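Long-range contacts in yncA (Salmonella typhimurium, PDB 3DR8), which probably transfers the acetyl group of acetyl coenzyme A to an acceptor substrate, as a member of the GNAT acetyltransferase family: residues 57-62 with 101-106; 84-89 with 119-124; 115-120 with 164-169. All coordinates share one frame; numbering follows the deposited sequence.

Interaction 1 of 3, residues 57-62 with 101-106; sequences LVSEEN and RKLLSR. With ACO (acetyl coenzyme *a), chain H.
S59 and L103 bring their CA atoms to 6.9 Å where strand 57-61 passes helix 101-106 in a roughly antiparallel sense, at 145°, with the segment axes 9.0 Å apart at closest. L103 reaches the strand through its two methyl groups: CD2 sits against the V58-S59 peptide, 3.6 Å from S59 N, while CD1 lies beside S59 OG, a hydroxyl hydrogen-bonded to T66. L57 works one turn further along the helix. Its CD1 presses on R106 CG at 3.4 Å and also touches L103 O, and its CD2 rises 4.2 Å above the plane of the R106 guanidinium, toward the rim. R106 bends at chi2 (64°), and its chain crosses L57 obliquely; the charge goes to a salt bridge with E110, and F8 adds a cation-pi contact.

The helix starts within the GNAT acetyl-CoA signature, the Q/R-x-x-G-x-G/A loop, whose G96, G98 and G100 amides bind the cofactor. R101 continues that role: its N donates to O2A of the acetyl coenzyme A at 3.0 Å and 157°. On the same helix, L103 also packs on A69, V88 and V90 of the sheet.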
loop_
_atom_site.group_PDB
_atom_site.type_symbol
_atom_site.label_atom_id
_atom_site.label_comp_id
_atom_site.label_asym_id
_atom_site.label_seq_id
_atom_site.Cartn_x
_atom_site.Cartn_y
_atom_site.Cartn_z
ATOM N N LEU A 57 -17.945 4.869 -11.763
ATOM C CA LEU A 57 -18.949 5.926 -11.872
ATOM C C LEU A 57 -18.453 7.038 -12.757
ATOM O O LEU A 57 -17.267 7.379 -12.701
ATOM C CB LEU A 57 -19.209 6.521 -10.495
ATOM C CG LEU A 57 -19.774 5.581 -9.426
ATOM C CD1 LEU A 57 -19.917 6.429 -8.127
ATOM C CD2 LEU A 57 -21.118 4.900 -9.886
ATOM N N VAL A 58 -19.347 7.581 -13.595
ATOM C CA VAL A 58 -19.070 8.828 -14.294
ATOM C C VAL A 58 -20.087 9.916 -13.950
ATOM O O VAL A 58 -21.301 9.642 -13.763
ATOM C CB VAL A 58 -18.948 8.660 -15.843
ATOM C CG1 VAL A 58 -17.648 7.915 -16.231
ATOM C CG2 VAL A 58 -20.189 7.925 -16.421
ATOM N N SER A 59 -19.599 11.157 -13.892
ATOM C CA SER A 59 -20.493 12.324 -13.995
ATOM C C SER A 59 -20.541 12.732 -15.473
ATOM O O SER A 59 -19.570 12.565 -16.214
ATOM C CB SER A 59 -20.022 13.475 -13.122
ATOM O OG SER A 59 -18.698 13.817 -13.468
ATOM N N GLU A 60 -21.694 13.238 -15.890
ATOM C CA GLU A 60 -22.009 13.492 -17.286
ATOM C C GLU A 60 -22.860 14.751 -17.359
ATOM O O GLU A 60 -23.611 15.030 -16.440
ATOM C CB GLU A 60 -22.809 12.305 -17.825
ATOM C CG GLU A 60 -23.031 12.270 -19.322
ATOM C CD GLU A 60 -23.564 10.905 -19.812
ATOM O OE1 GLU A 60 -24.571 10.403 -19.265
ATOM O OE2 GLU A 60 -22.962 10.341 -20.751
ATOM N N GLU A 61 -22.725 15.521 -18.436
ATOM C CA GLU A 61 -23.688 16.600 -18.742
ATOM C C GLU A 61 -23.934 16.703 -20.251
ATOM O O GLU A 61 -22.978 16.676 -21.047
ATOM C CB GLU A 61 -23.255 17.944 -18.155
ATOM C CG GLU A 61 -22.025 18.563 -18.823
ATOM C CD GLU A 61 -22.034 20.101 -18.801
ATOM O OE1 GLU A 61 -20.989 20.715 -19.148
ATOM O OE2 GLU A 61 -23.090 20.691 -18.454
ATOM N N ASN A 62 -25.206 16.886 -20.622
ATOM C CA ASN A 62 -25.706 16.500 -21.970
ATOM C C ASN A 62 -24.793 15.557 -22.770
ATOM O O ASN A 62 -24.193 15.928 -23.790
ATOM C CB ASN A 62 -26.398 17.612 -22.863
ATOM C CG ASN A 62 -26.530 18.992 -22.193
ATOM O OD1 ASN A 62 -25.540 19.714 -21.981
ATOM N ND2 ASN A 62 -27.791 19.411 -21.974
ATOM N N ARG A 101 -17.702 15.953 -4.957
ATOM C CA ARG A 101 -18.594 15.567 -3.886
ATOM C C ARG A 101 -19.752 14.686 -4.364
ATOM O O ARG A 101 -20.130 13.746 -3.677
ATOM C CB ARG A 101 -19.155 16.816 -3.232
ATOM C CG ARG A 101 -19.882 16.541 -1.945
ATOM C CD ARG A 101 -20.432 17.811 -1.342
ATOM N NE ARG A 101 -21.469 17.440 -0.382
ATOM C CZ ARG A 101 -21.214 16.979 0.841
ATOM N NH1 ARG A 101 -19.956 16.884 1.270
ATOM N NH2 ARG A 101 -22.220 16.671 1.651
ATOM N N LYS A 102 -20.350 15.024 -5.511
ATOM C CA LYS A 102 -21.419 14.171 -6.041
ATOM C C LYS A 102 -20.897 12.760 -6.341
ATOM O O LYS A 102 -21.516 11.772 -5.913
ATOM C CB LYS A 102 -22.090 14.807 -7.240
ATOM C CG LYS A 102 -22.900 16.054 -6.872
ATOM C CD LYS A 102 -24.333 15.731 -6.474
ATOM C CE LYS A 102 -25.158 17.018 -6.440
ATOM N NZ LYS A 102 -26.560 16.783 -6.897
ATOM N N LEU A 103 -19.758 12.666 -7.032
ATOM C CA LEU A 103 -19.127 11.346 -7.296
ATOM C C LEU A 103 -18.738 10.576 -6.046
ATOM O O LEU A 103 -19.028 9.380 -5.949
ATOM C CB LEU A 103 -17.907 11.463 -8.206
ATOM C CG LEU A 103 -18.157 11.793 -9.651
ATOM C CD1 LEU A 103 -16.920 12.521 -10.169
ATOM C CD2 LEU A 103 -18.498 10.515 -10.476
ATOM N N LEU A 104 -18.089 11.236 -5.089
ATOM C CA LEU A 104 -17.632 10.534 -3.885
ATOM C C LEU A 104 -18.778 10.093 -2.982
ATOM O O LEU A 104 -18.733 8.970 -2.451
ATOM C CB LEU A 104 -16.551 11.331 -3.108
ATOM C CG LEU A 104 -15.876 10.666 -1.875
ATOM C CD1 LEU A 104 -15.211 9.302 -2.208
ATOM C CD2 LEU A 104 -14.872 11.653 -1.195
ATOM N N SER A 105 -19.777 10.976 -2.799
ATOM C CA SER A 105 -20.998 10.651 -2.057
ATOM C C SER A 105 -21.594 9.329 -2.561
ATOM O O SER A 105 -21.815 8.410 -1.786
ATOM C CB SER A 105 -22.017 11.788 -2.178
ATOM O OG SER A 105 -23.201 11.542 -1.434
ATOM N N ARG A 106 -21.788 9.242 -3.873
ATOM C CA ARG A 106 -22.330 8.051 -4.524
ATOM C C ARG A 106 -21.390 6.835 -4.387
ATOM O O ARG A 106 -21.842 5.701 -4.185
ATOM C CB ARG A 106 -22.610 8.348 -5.999
ATOM C CG ARG A 106 -23.030 7.151 -6.838
ATOM C CD ARG A 106 -24.383 6.549 -6.395
ATOM N NE ARG A 106 -24.700 5.430 -7.280
ATOM C CZ ARG A 106 -25.250 5.554 -8.479
ATOM N NH1 ARG A 106 -25.602 6.745 -8.947
ATOM N NH2 ARG A 106 -25.436 4.473 -9.215
HETATM N N1A ACO H . -8.235 24.640 -1.546
HETATM C C2A ACO H . -8.989 24.139 -0.547
HETATM N N3A ACO H . -10.217 23.635 -0.805
HETATM C C4A ACO H . -10.711 23.625 -2.069
HETATM C C5A ACO H . -9.957 24.126 -3.103
HETATM C C6A ACO H . -8.702 24.632 -2.830
HETATM N N6A ACO H . -7.985 25.123 -3.873
HETATM N N7A ACO H . -10.665 24.003 -4.241
HETATM C C8A ACO H . -11.844 23.418 -3.927
HETATM N N9A ACO H . -11.863 23.216 -2.603
HETATM C C1B ACO H . -12.942 22.557 -1.837
HETATM C C2B ACO H . -14.363 23.032 -2.087
HETATM O O2B ACO H . -14.645 24.252 -1.366
HETATM C C3B ACO H . -15.119 21.800 -1.587
HETATM O O3B ACO H . -15.301 21.824 -0.172
HETATM P P3B ACO H . -16.656 21.194 0.452
HETATM O O7A ACO H . -16.825 19.794 -0.131
HETATM O O8A ACO H . -17.705 22.147 -0.078
HETATM O O9A ACO H . -16.447 21.290 1.938
HETATM C C4B ACO H . -14.201 20.616 -1.886
HETATM O O4B ACO H . -12.944 21.180 -2.231
HETATM C C5B ACO H . -14.689 19.697 -3.009
HETATM O O5B ACO H . -15.171 20.495 -4.081
HETATM P P1A ACO H . -15.753 19.886 -5.439
HETATM O O1A ACO H . -15.991 21.058 -6.369
HETATM O O2A ACO H . -16.811 18.834 -5.196
HETATM O O3A ACO H . -14.422 19.143 -5.979
HETATM P P2A ACO H . -14.020 18.855 -7.494
HETATM O O4A ACO H . -13.035 19.896 -7.941
HETATM O O5A ACO H . -15.162 18.474 -8.402
HETATM O O6A ACO H . -13.236 17.463 -7.219
HETATM C CBP ACO H . -11.009 16.628 -6.966
HETATM C CCP ACO H . -12.149 17.370 -6.297
HETATM C CDP ACO H . -9.802 16.663 -6.039
HETATM C CEP ACO H . -11.457 15.182 -7.146
HETATM C CAP ACO H . -10.731 17.286 -8.337
HETATM O OAP ACO H . -10.349 18.691 -8.260
HETATM C C9P ACO H . -9.675 16.637 -9.198
HETATM O O9P ACO H . -9.976 15.896 -10.115
HETATM N N8P ACO H . -8.389 16.973 -8.984
HETATM C C7P ACO H . -7.207 16.503 -9.703
HETATM C C6P ACO H . -6.997 14.982 -9.470
HETATM C C5P ACO H . -7.051 14.640 -7.962
HETATM O O5P ACO H . -6.356 15.231 -7.112
HETATM N N4P ACO H . -7.880 13.654 -7.595
HETATM C C3P ACO H . -8.079 13.193 -6.207
HETATM C C2P ACO H . -6.884 12.321 -5.809
HETATM S S1P ACO H . -7.002 11.673 -4.159
HETATM C C ACO H . -8.495 10.712 -4.079
HETATM O O ACO H . -8.731 10.181 -5.390
HETATM C CH3 ACO H . -8.470 9.626 -2.992
#

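Interaction 2 of 3, residues 84-89 with 119-124. With ACO (acetyl coenzyme *a), chain H.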
loop_
_atom_site.group_PDB
_atom_site.type_symbol
_atom_site.label_atom_id
_atom_site.label_comp_id
_atom_site.label_asym_id
_atom_site.label_seq_id
_atom_site.Cartn_x
_atom_site.Cartn_y
_atom_site.Cartn_z
ATOM N N VAL A 84 -11.152 -0.916 0.753
ATOM C CA VAL A 84 -10.921 -0.492 -0.623
ATOM C C VAL A 84 -10.164 0.807 -0.625
ATOM O O VAL A 84 -10.287 1.643 0.295
ATOM C CB VAL A 84 -12.220 -0.392 -1.462
ATOM C CG1 VAL A 84 -12.861 -1.774 -1.608
ATOM C CG2 VAL A 84 -13.207 0.547 -0.847
ATOM N N GLU A 85 -9.375 0.987 -1.675
ATOM C CA GLU A 85 -8.805 2.283 -1.933
ATOM C C GLU A 85 -9.465 2.883 -3.191
ATOM O O GLU A 85 -9.470 2.275 -4.265
ATOM C CB GLU A 85 -7.292 2.186 -2.058
ATOM C CG GLU A 85 -6.593 3.548 -2.300
ATOM C CD GLU A 85 -5.063 3.424 -2.278
ATOM O OE1 GLU A 85 -4.545 2.473 -2.915
ATOM O OE2 GLU A 85 -4.378 4.251 -1.622
ATOM N N HIS A 86 -10.016 4.080 -3.036
ATOM C CA HIS A 86 -10.793 4.701 -4.101
ATOM C C HIS A 86 -10.073 5.870 -4.760
ATOM O O HIS A 86 -9.040 6.377 -4.282
ATOM C CB HIS A 86 -12.135 5.185 -3.543
ATOM C CG HIS A 86 -11.972 6.240 -2.499
ATOM N ND1 HIS A 86 -11.974 7.582 -2.804
ATOM C CD2 HIS A 86 -11.681 6.150 -1.182
ATOM C CE1 HIS A 86 -11.750 8.280 -1.704
ATOM N NE2 HIS A 86 -11.567 7.433 -0.707
ATOM N N SER A 87 -10.640 6.313 -5.868
ATOM C CA SER A 87 -10.131 7.502 -6.502
ATOM C C SER A 87 -11.260 8.274 -7.189
ATOM O O SER A 87 -12.271 7.693 -7.594
ATOM C CB SER A 87 -9.038 7.114 -7.491
ATOM O OG SER A 87 -9.541 6.230 -8.461
ATOM N N VAL A 88 -11.059 9.587 -7.314
ATOM C CA VAL A 88 -12.034 10.459 -7.902
ATOM C C VAL A 88 -11.231 11.365 -8.810
ATOM O O VAL A 88 -10.287 11.975 -8.341
ATOM C CB VAL A 88 -12.774 11.343 -6.824
ATOM C CG1 VAL A 88 -13.868 12.257 -7.489
ATOM C CG2 VAL A 88 -13.407 10.502 -5.714
ATOM N N TYR A 89 -11.580 11.451 -10.102
ATOM C CA TYR A 89 -10.951 12.455 -10.989
ATOM C C TYR A 89 -11.960 13.213 -11.825
ATOM O O TYR A 89 -12.669 12.633 -12.653
ATOM C CB TYR A 89 -9.912 11.856 -11.940
ATOM C CG TYR A 89 -8.867 11.067 -11.267
ATOM C CD1 TYR A 89 -7.692 11.664 -10.807
ATOM C CD2 TYR A 89 -9.048 9.704 -11.079
ATOM C CE1 TYR A 89 -6.720 10.908 -10.145
ATOM C CE2 TYR A 89 -8.101 8.947 -10.434
ATOM C CZ TYR A 89 -6.951 9.540 -9.975
ATOM O OH TYR A 89 -6.040 8.710 -9.359
HETATM N N MSE A 119 -12.969 2.616 3.563
HETATM C CA MSE A 119 -12.411 3.274 2.374
HETATM C C MSE A 119 -11.150 4.048 2.745
HETATM O O MSE A 119 -11.146 4.817 3.700
HETATM C CB MSE A 119 -13.424 4.264 1.797
HETATM C CG MSE A 119 -14.714 3.608 1.383
HETATM SE SE MSE A 119 -16.022 4.853 0.691
HETATM C CE MSE A 119 -15.275 5.272 -1.041
ATOM N N VAL A 120 -10.106 3.859 1.962
ATOM C CA VAL A 120 -8.819 4.510 2.158
ATOM C C VAL A 120 -8.557 5.474 1.009
ATOM O O VAL A 120 -8.587 5.071 -0.169
ATOM C CB VAL A 120 -7.641 3.484 2.294
ATOM C CG1 VAL A 120 -6.262 4.195 2.239
ATOM C CG2 VAL A 120 -7.805 2.581 3.615
ATOM N N ALA A 121 -8.326 6.735 1.356
ATOM C CA ALA A 121 -7.866 7.753 0.378
ATOM C C ALA A 121 -6.353 8.008 0.520
ATOM O O ALA A 121 -5.877 8.439 1.582
ATOM C CB ALA A 121 -8.647 9.043 0.544
ATOM N N GLY A 122 -5.598 7.745 -0.543
ATOM C CA GLY A 122 -4.180 8.119 -0.593
ATOM C C GLY A 122 -4.053 9.480 -1.268
ATOM O O GLY A 122 -4.168 9.586 -2.491
ATOM N N ILE A 123 -3.835 10.539 -0.489
ATOM C CA ILE A 123 -3.868 11.903 -1.043
ATOM C C ILE A 123 -2.481 12.582 -0.884
ATOM O O ILE A 123 -1.916 12.550 0.243
ATOM C CB ILE A 123 -4.970 12.730 -0.313
ATOM C CG1 ILE A 123 -6.302 11.950 -0.304
ATOM C CG2 ILE A 123 -5.134 14.119 -0.949
ATOM C CD1 ILE A 123 -7.362 12.622 0.519
ATOM N N GLU A 124 -1.912 13.157 -1.957
ATOM C CA GLU A 124 -0.638 13.911 -1.796
ATOM C C GLU A 124 -0.946 15.078 -0.872
ATOM O O GLU A 124 -1.994 15.710 -0.998
ATOM C CB GLU A 124 0.057 14.345 -3.118
ATOM C CG GLU A 124 1.622 14.711 -2.963
ATOM C CD GLU A 124 2.006 16.134 -2.379
ATOM O OE1 GLU A 124 1.280 17.108 -2.693
ATOM O OE2 GLU A 124 3.081 16.291 -1.639
HETATM N N1A ACO H . -8.235 24.640 -1.546
HETATM C C2A ACO H . -8.989 24.139 -0.547
HETATM N N3A ACO H . -10.217 23.635 -0.805
HETATM C C4A ACO H . -10.711 23.625 -2.069
HETATM C C5A ACO H . -9.957 24.126 -3.103
HETATM C C6A ACO H . -8.702 24.632 -2.830
HETATM N N6A ACO H . -7.985 25.123 -3.873
HETATM N N7A ACO H . -10.665 24.003 -4.241
HETATM C C8A ACO H . -11.844 23.418 -3.927
HETATM N N9A ACO H . -11.863 23.216 -2.603
HETATM C C1B ACO H . -12.942 22.557 -1.837
HETATM C C2B ACO H . -14.363 23.032 -2.087
HETATM O O2B ACO H . -14.645 24.252 -1.366
HETATM C C3B ACO H . -15.119 21.800 -1.587
HETATM O O3B ACO H . -15.301 21.824 -0.172
HETATM P P3B ACO H . -16.656 21.194 0.452
HETATM O O7A ACO H . -16.825 19.794 -0.131
HETATM O O8A ACO H . -17.705 22.147 -0.078
HETATM O O9A ACO H . -16.447 21.290 1.938
HETATM C C4B ACO H . -14.201 20.616 -1.886
HETATM O O4B ACO H . -12.944 21.180 -2.231
HETATM C C5B ACO H . -14.689 19.697 -3.009
HETATM O O5B ACO H . -15.171 20.495 -4.081
HETATM P P1A ACO H . -15.753 19.886 -5.439
HETATM O O1A ACO H . -15.991 21.058 -6.369
HETATM O O2A ACO H . -16.811 18.834 -5.196
HETATM O O3A ACO H . -14.422 19.143 -5.979
HETATM P P2A ACO H . -14.020 18.855 -7.494
HETATM O O4A ACO H . -13.035 19.896 -7.941
HETATM O O5A ACO H . -15.162 18.474 -8.402
HETATM O O6A ACO H . -13.236 17.463 -7.219
HETATM C CBP ACO H . -11.009 16.628 -6.966
HETATM C CCP ACO H . -12.149 17.370 -6.297
HETATM C CDP ACO H . -9.802 16.663 -6.039
HETATM C CEP ACO H . -11.457 15.182 -7.146
HETATM C CAP ACO H . -10.731 17.286 -8.337
HETATM O OAP ACO H . -10.349 18.691 -8.260
HETATM C C9P ACO H . -9.675 16.637 -9.198
HETATM O O9P ACO H . -9.976 15.896 -10.115
HETATM N N8P ACO H . -8.389 16.973 -8.984
HETATM C C7P ACO H . -7.207 16.503 -9.703
HETATM C C6P ACO H . -6.997 14.982 -9.470
HETATM C C5P ACO H . -7.051 14.640 -7.962
HETATM O O5P ACO H . -6.356 15.231 -7.112
HETATM N N4P ACO H . -7.880 13.654 -7.595
HETATM C C3P ACO H . -8.079 13.193 -6.207
HETATM C C2P ACO H . -6.884 12.321 -5.809
HETATM S S1P ACO H . -7.002 11.673 -4.159
HETATM C C ACO H . -8.495 10.712 -4.079
HETATM O O ACO H . -8.731 10.181 -5.390
HETATM C CH3 ACO H . -8.470 9.626 -2.992
HETATM O O HOH W 1 -6.563 6.789 -3.060
#
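V84 and E85 pair with M119 and V120 as the parallel strands of a beta-alpha-beta crossover, helix 99-113 making the connection, and beyond this pairing the strands splay in the manner known from GNAT folds. V120 N gives V84 O a sound hydrogen bond of 2.8 Å. One step on, H86 N reaches V120 O only weakly at 3.4 Å, and the same oxygen is approached by the CA and CG of E85. After that no direct bond closes the sheet: a water spans the gap, donating to H86 O at 2.8 Å and accepting from G122 N at 2.9 Å.

Acetyl coenzyme A takes over in the widening part. V88 N donates to the acetyl oxygen O at 3.1 Å, and V88 O receives a weak bond from N4P, so the cofactor partly occupies the place of a neighbouring strand. On the helix-covered side, H86 CG is turned between its own N and carbonyl carbon (chi1 63°), which tips the imidazole toward strand 119-124. The selenomethionine M119 lays CE over one ring face, 4.0 Å from the centroid. A121 CB touches both H86 NE2 and the acetyl methyl CH3, at 3.6 Å each.

Interaction 3 of 3, residues 115-120 with 164-169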
loop_
_atom_site.group_PDB
_atom_site.type_symbol
_atom_site.label_atom_id
_atom_site.label_comp_id
_atom_site.label_asym_id
_atom_site.label_seq_id
_atom_site.Cartn_x
_atom_site.Cartn_y
_atom_site.Cartn_z
ATOM N N GLY A 115 -20.505 -4.201 0.661
ATOM C CA GLY A 115 -20.172 -4.853 1.908
ATOM C C GLY A 115 -18.832 -4.455 2.518
ATOM O O GLY A 115 -18.363 -5.120 3.469
ATOM N N LYS A 116 -18.226 -3.379 2.009
ATOM C CA LYS A 116 -16.902 -2.958 2.465
ATOM C C LYS A 116 -16.944 -2.286 3.870
ATOM O O LYS A 116 -17.945 -1.715 4.261
ATOM C CB LYS A 116 -16.241 -2.031 1.427
ATOM C CG LYS A 116 -16.050 -2.651 0.014
ATOM C CD LYS A 116 -15.220 -3.950 0.096
ATOM C CE LYS A 116 -15.215 -4.675 -1.228
ATOM N NZ LYS A 116 -14.304 -5.851 -1.134
ATOM N N HIS A 117 -15.832 -2.358 4.604
ATOM C CA HIS A 117 -15.757 -1.826 5.970
ATOM C C HIS A 117 -15.031 -0.478 6.021
ATOM O O HIS A 117 -15.374 0.401 6.836
ATOM C CB HIS A 117 -15.066 -2.843 6.879
ATOM C CG HIS A 117 -15.043 -2.458 8.323
ATOM N ND1 HIS A 117 -16.191 -2.320 9.075
ATOM C CD2 HIS A 117 -14.013 -2.204 9.164
ATOM C CE1 HIS A 117 -15.872 -1.993 10.314
ATOM N NE2 HIS A 117 -14.560 -1.901 10.390
ATOM N N VAL A 118 -14.010 -0.327 5.177
ATOM C CA VAL A 118 -13.169 0.871 5.201
ATOM C C VAL A 118 -12.882 1.316 3.776
ATOM O O VAL A 118 -12.626 0.489 2.892
ATOM C CB VAL A 118 -11.824 0.690 6.027
ATOM C CG1 VAL A 118 -10.953 1.995 5.986
ATOM C CG2 VAL A 118 -12.104 0.357 7.490
HETATM N N MSE A 119 -12.969 2.616 3.563
HETATM C CA MSE A 119 -12.411 3.274 2.374
HETATM C C MSE A 119 -11.150 4.048 2.745
HETATM O O MSE A 119 -11.146 4.817 3.700
HETATM C CB MSE A 119 -13.424 4.264 1.797
HETATM C CG MSE A 119 -14.714 3.608 1.383
HETATM SE SE MSE A 119 -16.022 4.853 0.691
HETATM C CE MSE A 119 -15.275 5.272 -1.041
ATOM N N VAL A 120 -10.106 3.859 1.962
ATOM C CA VAL A 120 -8.819 4.510 2.158
ATOM C C VAL A 120 -8.557 5.474 1.009
ATOM O O VAL A 120 -8.587 5.071 -0.169
ATOM C CB VAL A 120 -7.641 3.484 2.294
ATOM C CG1 VAL A 120 -6.262 4.195 2.239
ATOM C CG2 VAL A 120 -7.805 2.581 3.615
ATOM N N GLN A 164 -14.686 4.682 7.904
ATOM C CA GLN A 164 -15.193 3.380 8.321
ATOM C C GLN A 164 -16.703 3.357 8.055
ATOM O O GLN A 164 -17.435 4.248 8.476
ATOM C CB GLN A 164 -14.907 3.130 9.793
ATOM C CG GLN A 164 -15.133 1.636 10.210
ATOM C CD GLN A 164 -14.712 1.388 11.625
ATOM O OE1 GLN A 164 -13.549 1.601 11.995
ATOM N NE2 GLN A 164 -15.652 0.961 12.441
ATOM N N LEU A 165 -17.161 2.374 7.299
ATOM C CA LEU A 165 -18.506 2.422 6.732
ATOM C C LEU A 165 -19.576 1.784 7.636
ATOM O O LEU A 165 -20.775 1.934 7.381
ATOM C CB LEU A 165 -18.485 1.722 5.364
ATOM C CG LEU A 165 -17.586 2.376 4.294
ATOM C CD1 LEU A 165 -17.424 1.430 3.117
ATOM C CD2 LEU A 165 -18.187 3.699 3.833
ATOM N N ASP A 166 -19.134 1.045 8.655
ATOM C CA ASP A 166 -20.034 0.406 9.616
ATOM C C ASP A 166 -19.284 0.125 10.921
ATOM O O ASP A 166 -18.083 0.406 11.031
ATOM C CB ASP A 166 -20.642 -0.898 9.074
ATOM C CG ASP A 166 -19.590 -1.909 8.688
ATOM O OD1 ASP A 166 -18.941 -2.532 9.565
ATOM O OD2 ASP A 166 -19.416 -2.075 7.481
ATOM N N GLU A 167 -19.992 -0.427 11.904
ATOM C CA GLU A 167 -19.358 -0.779 13.159
ATOM C C GLU A 167 -19.552 -2.247 13.436
ATOM O O GLU A 167 -19.657 -2.659 14.585
ATOM C CB GLU A 167 -19.879 0.098 14.294
ATOM C CG GLU A 167 -19.182 1.450 14.317
ATOM C CD GLU A 167 -20.146 2.601 14.496
ATOM O OE1 GLU A 167 -20.862 2.954 13.516
ATOM O OE2 GLU A 167 -20.169 3.167 15.615
ATOM N N HIS A 168 -19.594 -3.048 12.371
ATOM C CA HIS A 168 -19.790 -4.489 12.542
ATOM C C HIS A 168 -18.581 -5.203 13.129
ATOM O O HIS A 168 -17.458 -4.689 13.110
ATOM C CB HIS A 168 -20.195 -5.153 11.223
ATOM C CG HIS A 168 -21.422 -4.553 10.617
ATOM N ND1 HIS A 168 -21.592 -4.406 9.257
ATOM C CD2 HIS A 168 -22.534 -4.040 11.198
ATOM C CE1 HIS A 168 -22.765 -3.838 9.026
ATOM N NE2 HIS A 168 -23.351 -3.597 10.189
ATOM N N ALA A 169 -18.853 -6.389 13.662
ATOM C CA ALA A 169 -17.835 -7.329 14.084
ATOM C C ALA A 169 -17.086 -7.810 12.840
ATOM O O ALA A 169 -17.640 -7.811 11.742
ATOM C CB ALA A 169 -18.496 -8.506 14.780
HETATM O O HOH W 2 -20.574 -1.288 5.357
HETATM O O HOH W 3 -18.219 -4.182 6.994
#
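H117 and Q164 lie side by side and point the same way, the imidazole and amide planes 30° apart. Q164 CG rides over one face of the ring, offset toward the rim and 3.9 Å from the centroid in a CH-pi contact, and CD lies near NE2, over the rim. The extended glutamine chain then carries its NE2 on to D166 O, a bond of 2.9 Å lying close to the amide plane, and this steadies the group over the ring.

D166 approaches from another direction, crossing the histidine at about a right angle. H117 ND1 donates to D166 OD1 at 2.8 Å; the oxygen stays almost in the ring plane, but ND1 comes to OD1 from above the carboxylate plane, the two planes being turned by 48°, and the bond is bent, 135° at the hydrogen. D166 OD1 takes a second bond, from H168 N on its anti side at 2.9 Å, so one carboxylate oxygen both holds the imidazole and closes an Asx turn. NE2 of H117 is spoken for by Q147 of the second subunit, and W155 of that subunit stacks with the ring.

The two backbones are tied by L165 N, which donates to H117 O at 2.7 Å and nearly straight, although it sits above the carbonyl plane. L165 sends CD1 onto K116 O at 3.4 Å and onto M119 CG at 3.9 Å, while its CD2 touches SE; I108 and A111 of helix 99-113 add to this apolar nest.

G115 ends the helix in a Schellman motif, and V118 pairs with Q164 as an antiparallel non-hydrogen-bonded pair. At the centre is a His-carboxylate hydrogen bond joined to an Asx turn, at the start of strand 118-124 and the end of strand 154-164, against the second subunit.

In the fold
All three contacts reach one mixed sheet; interaction 1 sets helix 99-113 against strand 56-61, interaction 2 pairs strands 83-90 and 118-124, which the helix connects, and interaction 3 uses the start of the second of them. The segments of interactions 1 and 2 alternate along the chain. Their centres lie about 15 Å apart, and L104 CD1 meets H86 CE1 at 3.6 Å, linking the two; both also touch acetyl coenzyme A. Interaction 3, about 15 Å from interaction 2 and 22 Å from interaction 1, shares M119 and V120 with interaction 2 and opens after interaction 1 has closed. Along strand 118-124 the cofactor cleft thus connects to the subunit interface.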